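Long-range contact in integrase (PDB 6QBW), which probably inserts viral DNA into the host genome, this chain being the RNase H-like catalytic core domain of the retroviral integrase: residues K20-C25 against C41-T46. Sequence-based numbering, arbitrary orientation.
Sequences KKYKYC and CKKKET
Lys43 reaches across to two tyrosines of 22-25. Its chain, bent at chi2 (-79°), runs roughly at right angles to Tyr22 and sets NZ over one ring face, 4.5 Å from the centroid and 13° off the normal, a cation-pi contact; CD lies 3.6 Å from Tyr22 OH. That hydroxyl also gives a weak hydrogen bond to Lys43 O. Alongside Tyr24, Lys43 brings CE to 3.9 Å from Tyr24 CE1. Within 22-25, the edge of Tyr22 meets the face of Tyr24, CD2 over its centre, the planes steeply inclined. Cys41 SG, swung anti to its backbone N (chi1 -156°), approaches the Tyr24 ring obliquely, 4.2 Å from the centroid, and touches Tyr24 CB at 3.5 Å. Beyond the rings, Cys25 and Lys42 form an antiparallel hydrogen-bonded pair: Cys25 N to Lys42 O is 2.8 Å and nearly straight, Lys42 N to Cys25 O 2.9 Å and more bent. It is the last pair at the open end of hairpin 22-31/37-42, at the edge of the RNase H-like core's mixed sheet; loop 43-46 then leads to Thr46, N-cap of helix 47-61. Leu128 packs on Tyr24 and Cys41. Two backbone bonds fix the register; beside them the Lys43 ammonium is probably stabilised by Tyr22's pi face.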
loop_
_atom_site.group_PDB
_atom_site.type_symbol
_atom_site.label_atom_id
_atom_site.label_comp_id
_atom_site.label_asym_id
_atom_site.label_seq_id
_atom_site.Cartn_x
_atom_site.Cartn_y
_atom_site.Cartn_z
ATOM N N LYS A 20 6.177 20.773 16.340
ATOM C CA LYS A 20 7.365 20.592 17.176
ATOM C C LYS A 20 8.477 21.532 16.714
ATOM O O LYS A 20 9.579 21.090 16.392
ATOM C CB LYS A 20 7.833 19.130 17.154
ATOM C CG LYS A 20 7.052 18.196 18.070
ATOM C CD LYS A 20 7.531 18.275 19.513
ATOM C CE LYS A 20 7.047 17.093 20.344
ATOM N NZ LYS A 20 7.661 17.088 21.705
ATOM N N LYS A 21 8.156 22.823 16.652
ATOM C CA LYS A 21 9.104 23.877 16.268
ATOM C C LYS A 21 9.631 23.800 14.820
ATOM O O LYS A 21 10.573 24.513 14.480
ATOM C CB LYS A 21 10.294 23.923 17.251
ATOM C CG LYS A 21 9.937 24.265 18.693
ATOM C CD LYS A 21 11.020 23.826 19.676
ATOM C CE LYS A 21 12.403 24.345 19.301
ATOM N NZ LYS A 21 13.384 24.244 20.421
ATOM N N TYR A 22 9.036 22.969 13.964
ATOM C CA TYR A 22 9.537 22.799 12.596
ATOM C C TYR A 22 8.435 22.944 11.556
ATOM O O TYR A 22 7.360 22.364 11.702
ATOM C CB TYR A 22 10.206 21.431 12.420
ATOM C CG TYR A 22 10.934 21.314 11.097
ATOM C CD1 TYR A 22 12.219 21.820 10.945
ATOM C CD2 TYR A 22 10.328 20.728 9.992
ATOM C CE1 TYR A 22 12.888 21.732 9.735
ATOM C CE2 TYR A 22 10.987 20.638 8.776
ATOM C CZ TYR A 22 12.269 21.141 8.653
ATOM O OH TYR A 22 12.933 21.055 7.449
ATOM N N LYS A 23 8.717 23.697 10.495
ATOM C CA LYS A 23 7.776 23.844 9.386
ATOM C C LYS A 23 8.044 22.816 8.293
ATOM O O LYS A 23 9.034 22.902 7.568
ATOM C CB LYS A 23 7.806 25.264 8.813
ATOM C CG LYS A 23 6.977 26.238 9.636
ATOM C CD LYS A 23 7.174 27.686 9.215
ATOM C CE LYS A 23 6.690 28.640 10.300
ATOM N NZ LYS A 23 7.152 30.034 10.060
ATOM N N TYR A 24 7.149 21.838 8.194
ATOM C CA TYR A 24 7.191 20.853 7.128
ATOM C C TYR A 24 6.515 21.417 5.891
ATOM O O TYR A 24 5.778 22.393 5.967
ATOM C CB TYR A 24 6.502 19.560 7.568
ATOM C CG TYR A 24 7.240 18.865 8.685
ATOM C CD1 TYR A 24 8.253 17.951 8.409
ATOM C CD2 TYR A 24 6.950 19.140 10.017
ATOM C CE1 TYR A 24 8.948 17.320 9.426
ATOM C CE2 TYR A 24 7.637 18.510 11.042
ATOM C CZ TYR A 24 8.634 17.602 10.738
ATOM O OH TYR A 24 9.322 16.973 11.746
ATOM N N CYS A 25 6.798 20.807 4.749
ATOM C CA CYS A 25 6.132 21.153 3.505
ATOM C C CYS A 25 5.168 20.029 3.181
ATOM O O CYS A 25 5.584 18.906 2.891
ATOM C CB CYS A 25 7.143 21.348 2.375
ATOM S SG CYS A 25 8.127 22.861 2.522
ATOM N N CYS A 41 4.445 14.492 3.568
ATOM C CA CYS A 41 5.198 15.403 4.418
ATOM C C CYS A 41 6.646 15.430 3.949
ATOM O O CYS A 41 7.266 14.379 3.803
ATOM C CB CYS A 41 5.138 14.947 5.867
ATOM S SG CYS A 41 5.425 16.277 7.052
ATOM N N LYS A 42 7.181 16.625 3.711
ATOM C CA LYS A 42 8.555 16.776 3.223
ATOM C C LYS A 42 9.312 17.841 4.017
ATOM O O LYS A 42 8.736 18.844 4.435
ATOM C CB LYS A 42 8.556 17.157 1.741
ATOM C CG LYS A 42 7.842 16.178 0.829
ATOM C CD LYS A 42 8.605 14.875 0.709
ATOM C CE LYS A 42 7.934 13.953 -0.293
ATOM N NZ LYS A 42 8.575 12.613 -0.334
ATOM N N LYS A 43 10.607 17.614 4.215
ATOM C CA LYS A 43 11.468 18.595 4.862
ATOM C C LYS A 43 11.695 19.767 3.917
ATOM O O LYS A 43 11.587 20.921 4.324
ATOM C CB LYS A 43 12.807 17.971 5.252
ATOM C CG LYS A 43 12.709 16.887 6.316
ATOM C CD LYS A 43 12.554 17.468 7.716
ATOM C CE LYS A 43 12.713 16.403 8.794
ATOM N NZ LYS A 43 13.082 16.996 10.111
ATOM N N LYS A 44 11.993 19.460 2.656
ATOM C CA LYS A 44 12.262 20.483 1.643
ATOM C C LYS A 44 11.147 20.569 0.593
ATOM O O LYS A 44 10.126 19.875 0.690
ATOM C CB LYS A 44 13.621 20.217 0.989
ATOM C CG LYS A 44 14.788 20.528 1.917
ATOM C CD LYS A 44 16.146 20.149 1.336
ATOM C CE LYS A 44 16.253 18.667 0.984
ATOM N NZ LYS A 44 15.682 17.748 2.014
ATOM N N GLU A 45 11.344 21.453 -0.385
ATOM C CA GLU A 45 10.378 21.679 -1.460
ATOM C C GLU A 45 11.031 21.632 -2.855
ATOM O O GLU A 45 10.418 22.050 -3.845
ATOM C CB GLU A 45 9.717 23.041 -1.235
ATOM C CG GLU A 45 8.386 23.246 -1.933
ATOM C CD GLU A 45 7.932 24.695 -1.885
ATOM O OE1 GLU A 45 7.769 25.239 -0.767
ATOM O OE2 GLU A 45 7.737 25.290 -2.966
ATOM N N THR A 46 12.257 21.105 -2.944
ATOM C CA THR A 46 12.991 21.078 -4.217
ATOM C C THR A 46 12.362 20.067 -5.178
ATOM O O THR A 46 11.460 19.318 -4.797
ATOM C CB THR A 46 14.492 20.749 -4.035
ATOM O OG1 THR A 46 14.674 19.337 -3.873
ATOM C CG2 THR A 46 15.086 21.491 -2.839
#